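Local coordinates for protein cyclopropane mycolic acid synthase 1 (PDB 1KPH) that transfers a methylene group from S-adenosyl-L-methionine to a double bond of alpha mycolic acid, forming the distal cyclopropane ring, at residues F220-V225 against N281-Q286. Numbering follows the deposited sequence.
Sequences FTVTRV and NQFTCQ
V225 lays its CG1 methyl over one face of the F283 ring, 4.0 Å from the centroid and 30° off the normal, which qualifies as a CH-pi contact. V222 reaches the same ring differently: its CG1 lies in plane at the edge, 4.0 Å from F283 CD1. Both contacts join the last two strands of the methyltransferase sheet, whose 3-2-1-4-5-7-6 order has strand 278-286 inserted between 163-171 and the outermost strand 221-227, antiparallel to both. The valines also touch helix 208-217, which covers this face. At the loop end, F220 brings ring atom CD2 to 3.8 Å from C285 CB, and H155 meets the F220 ring edge-to-face.

The pairing is interrupted by a beta bulge. V222 faces C285 and V225 faces F283, so T223 and R224 together oppose T284 alone; psi of -11° at T223 marks the departure from extended geometry. T284 still bonds both residues: T223 N donates to T284 O at 2.9 Å, while T284 N donates to R224 O at 2.9 Å.

Within the bulge, T223 OG1 lies between backbone N and carbonyl carbon (chi1 54°), and this hydroxyl oxygen packs closely against T284 CG2, at 3.2 Å. One water spans the T223 and Q286 side chains, 2.6 Å from T223 OG1 and donating to Q286 OE1 at 2.9 Å.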
ATOM      1  N   PHE A 220      12.232   6.093 -16.285  1.00 27.72           N
ATOM      2  CA  PHE A 220      12.748   5.161 -15.290  1.00 27.69           C
ATOM      3  C   PHE A 220      13.203   3.840 -15.885  1.00 28.33           C
ATOM      4  O   PHE A 220      12.747   3.424 -16.951  1.00 28.17           O
ATOM      5  CB  PHE A 220      11.696   4.845 -14.224  1.00 26.57           C
ATOM      6  CG  PHE A 220      11.431   5.964 -13.273  1.00 25.47           C
ATOM      7  CD1 PHE A 220      10.284   6.740 -13.395  1.00 25.35           C
ATOM      8  CD2 PHE A 220      12.314   6.227 -12.233  1.00 26.20           C
ATOM      9  CE1 PHE A 220      10.018   7.763 -12.493  1.00 26.18           C
ATOM     10  CE2 PHE A 220      12.061   7.246 -11.327  1.00 25.20           C
ATOM     11  CZ  PHE A 220      10.909   8.017 -11.456  1.00 26.12           C
ATOM     12  N   THR A 221      14.105   3.186 -15.164  1.00 27.66           N
ATOM     13  CA  THR A 221      14.623   1.885 -15.545  1.00 28.14           C
ATOM     14  C   THR A 221      14.278   0.943 -14.395  1.00 27.16           C
ATOM     15  O   THR A 221      14.830   1.059 -13.299  1.00 26.46           O
ATOM     16  CB  THR A 221      16.148   1.918 -15.730  1.00 29.23           C
ATOM     17  OG1 THR A 221      16.469   2.642 -16.926  1.00 30.81           O
ATOM     18  CG2 THR A 221      16.703   0.508 -15.826  1.00 30.26           C
ATOM     19  N   VAL A 222      13.347   0.028 -14.643  1.00 25.06           N
ATOM     20  CA  VAL A 222      12.931  -0.932 -13.628  1.00 24.55           C
ATOM     21  C   VAL A 222      14.001  -2.012 -13.517  1.00 24.10           C
ATOM     22  O   VAL A 222      14.057  -2.927 -14.336  1.00 24.17           O
ATOM     23  CB  VAL A 222      11.583  -1.572 -14.011  1.00 25.32           C
ATOM     24  CG1 VAL A 222      11.103  -2.497 -12.900  1.00 24.53           C
ATOM     25  CG2 VAL A 222      10.565  -0.482 -14.290  1.00 24.33           C
ATOM     26  N   THR A 223      14.847  -1.902 -12.498  1.00 23.65           N
ATOM     27  CA  THR A 223      15.939  -2.851 -12.295  1.00 22.41           C
ATOM     28  C   THR A 223      15.561  -4.156 -11.602  1.00 21.14           C
ATOM     29  O   THR A 223      16.365  -5.087 -11.558  1.00 20.06           O
ATOM     30  CB  THR A 223      17.096  -2.186 -11.525  1.00 24.06           C
ATOM     31  OG1 THR A 223      16.599  -1.609 -10.309  1.00 24.93           O
ATOM     32  CG2 THR A 223      17.731  -1.090 -12.380  1.00 24.42           C
ATOM     33  N   ARG A 224      14.350  -4.225 -11.050  1.00 19.43           N
ATOM     34  CA  ARG A 224      13.890  -5.450 -10.401  1.00 19.12           C
ATOM     35  C   ARG A 224      12.403  -5.441 -10.083  1.00 17.74           C
ATOM     36  O   ARG A 224      11.846  -4.426  -9.673  1.00 18.54           O
ATOM     37  CB  ARG A 224      14.663  -5.732  -9.103  1.00 19.89           C
ATOM     38  CG  ARG A 224      14.229  -7.046  -8.445  1.00 19.55           C
ATOM     39  CD  ARG A 224      14.870  -7.306  -7.093  1.00 19.31           C
ATOM     40  NE  ARG A 224      14.462  -8.613  -6.577  1.00 22.05           N
ATOM     41  CZ  ARG A 224      14.721  -9.058  -5.350  1.00 23.57           C
ATOM     42  NH1 ARG A 224      15.391  -8.304  -4.490  1.00 23.08           N
ATOM     43  NH2 ARG A 224      14.309 -10.265  -4.983  1.00 23.96           N
ATOM     44  N   VAL A 225      11.767  -6.586 -10.293  1.00 19.40           N
ATOM     45  CA  VAL A 225      10.355  -6.756  -9.995  1.00 19.98           C
ATOM     46  C   VAL A 225      10.302  -8.004  -9.117  1.00 21.62           C
ATOM     47  O   VAL A 225      10.541  -9.115  -9.591  1.00 23.77           O
ATOM     48  CB  VAL A 225       9.516  -6.991 -11.272  1.00 21.73           C
ATOM     49  CG1 VAL A 225       8.029  -7.026 -10.923  1.00 19.41           C
ATOM     50  CG2 VAL A 225       9.790  -5.890 -12.288  1.00 21.55           C
ATOM     51  N   ASN A 281       3.659  -6.860  -6.427  1.00 17.45           N
ATOM     52  CA  ASN A 281       5.067  -6.720  -6.773  1.00 17.76           C
ATOM     53  C   ASN A 281       5.732  -5.432  -6.327  1.00 17.08           C
ATOM     54  O   ASN A 281       5.091  -4.384  -6.232  1.00 16.63           O
ATOM     55  CB  ASN A 281       5.230  -6.832  -8.293  1.00 16.26           C
ATOM     56  CG  ASN A 281       4.906  -8.213  -8.820  1.00 16.11           C
ATOM     57  OD1 ASN A 281       5.761  -9.096  -8.838  1.00 15.43           O
ATOM     58  ND2 ASN A 281       3.660  -8.409  -9.240  1.00 17.53           N
ATOM     59  N   GLN A 282       7.031  -5.529  -6.064  1.00 16.62           N
ATOM     60  CA  GLN A 282       7.828  -4.370  -5.691  1.00 18.28           C
ATOM     61  C   GLN A 282       8.702  -4.048  -6.901  1.00 18.21           C
ATOM     62  O   GLN A 282       9.501  -4.878  -7.330  1.00 19.56           O
ATOM     63  CB  GLN A 282       8.732  -4.667  -4.495  1.00 16.07           C
ATOM     64  CG  GLN A 282       8.015  -5.059  -3.225  1.00 14.68           C
ATOM     65  CD  GLN A 282       8.853  -4.772  -1.994  1.00 16.27           C
ATOM     66  OE1 GLN A 282      10.080  -4.877  -2.030  1.00 15.60           O
ATOM     67  NE2 GLN A 282       8.195  -4.415  -0.892  1.00 15.46           N
ATOM     68  N   PHE A 283       8.538  -2.850  -7.452  1.00 17.36           N
ATOM     69  CA  PHE A 283       9.315  -2.430  -8.610  1.00 18.48           C
ATOM     70  C   PHE A 283      10.393  -1.440  -8.187  1.00 17.18           C
ATOM     71  O   PHE A 283      10.096  -0.398  -7.611  1.00 19.11           O
ATOM     72  CB  PHE A 283       8.415  -1.750  -9.641  1.00 17.74           C
ATOM     73  CG  PHE A 283       7.343  -2.634 -10.202  1.00 20.86           C
ATOM     74  CD1 PHE A 283       7.513  -3.259 -11.435  1.00 21.89           C
ATOM     75  CD2 PHE A 283       6.145  -2.818  -9.517  1.00 19.69           C
ATOM     76  CE1 PHE A 283       6.496  -4.052 -11.980  1.00 21.91           C
ATOM     77  CE2 PHE A 283       5.128  -3.606 -10.050  1.00 21.19           C
ATOM     78  CZ  PHE A 283       5.303  -4.223 -11.285  1.00 20.46           C
ATOM     79  N   THR A 284      11.644  -1.776  -8.462  1.00 17.51           N
ATOM     80  CA  THR A 284      12.751  -0.889  -8.139  1.00 19.73           C
ATOM     81  C   THR A 284      12.927   0.015  -9.358  1.00 20.98           C
ATOM     82  O   THR A 284      13.453  -0.409 -10.386  1.00 21.64           O
ATOM     83  CB  THR A 284      14.052  -1.681  -7.883  1.00 18.22           C
ATOM     84  OG1 THR A 284      13.864  -2.555  -6.761  1.00 19.02           O
ATOM     85  CG2 THR A 284      15.211  -0.736  -7.585  1.00 18.77           C
ATOM     86  N   CYS A 285      12.466   1.254  -9.239  1.00 21.56           N
ATOM     87  CA  CYS A 285      12.548   2.210 -10.331  1.00 21.90           C
ATOM     88  C   CYS A 285      13.770   3.119 -10.196  1.00 23.81           C
ATOM     89  O   CYS A 285      13.820   3.990  -9.328  1.00 23.03           O
ATOM     90  CB  CYS A 285      11.260   3.026 -10.373  1.00 21.82           C
ATOM     91  SG  CYS A 285       9.777   1.983 -10.481  1.00 23.38           S
ATOM     92  N   GLN A 286      14.750   2.897 -11.068  1.00 24.21           N
ATOM     93  CA  GLN A 286      15.997   3.655 -11.064  1.00 28.01           C
ATOM     94  C   GLN A 286      16.003   4.815 -12.063  1.00 29.63           C
ATOM     95  O   GLN A 286      15.689   4.640 -13.242  1.00 29.47           O
ATOM     96  CB  GLN A 286      17.166   2.718 -11.379  1.00 27.81           C
ATOM     97  CG  GLN A 286      18.534   3.379 -11.338  1.00 27.87           C
ATOM     98  CD  GLN A 286      18.994   3.661  -9.928  1.00 27.56           C
ATOM     99  OE1 GLN A 286      19.055   2.757  -9.098  1.00 26.11           O
ATOM    100  NE2 GLN A 286      19.325   4.919  -9.647  1.00 27.47           N
TER
HETATM  101  O   HOH W   1      18.509  -0.051  -9.449  1.00 22.31           O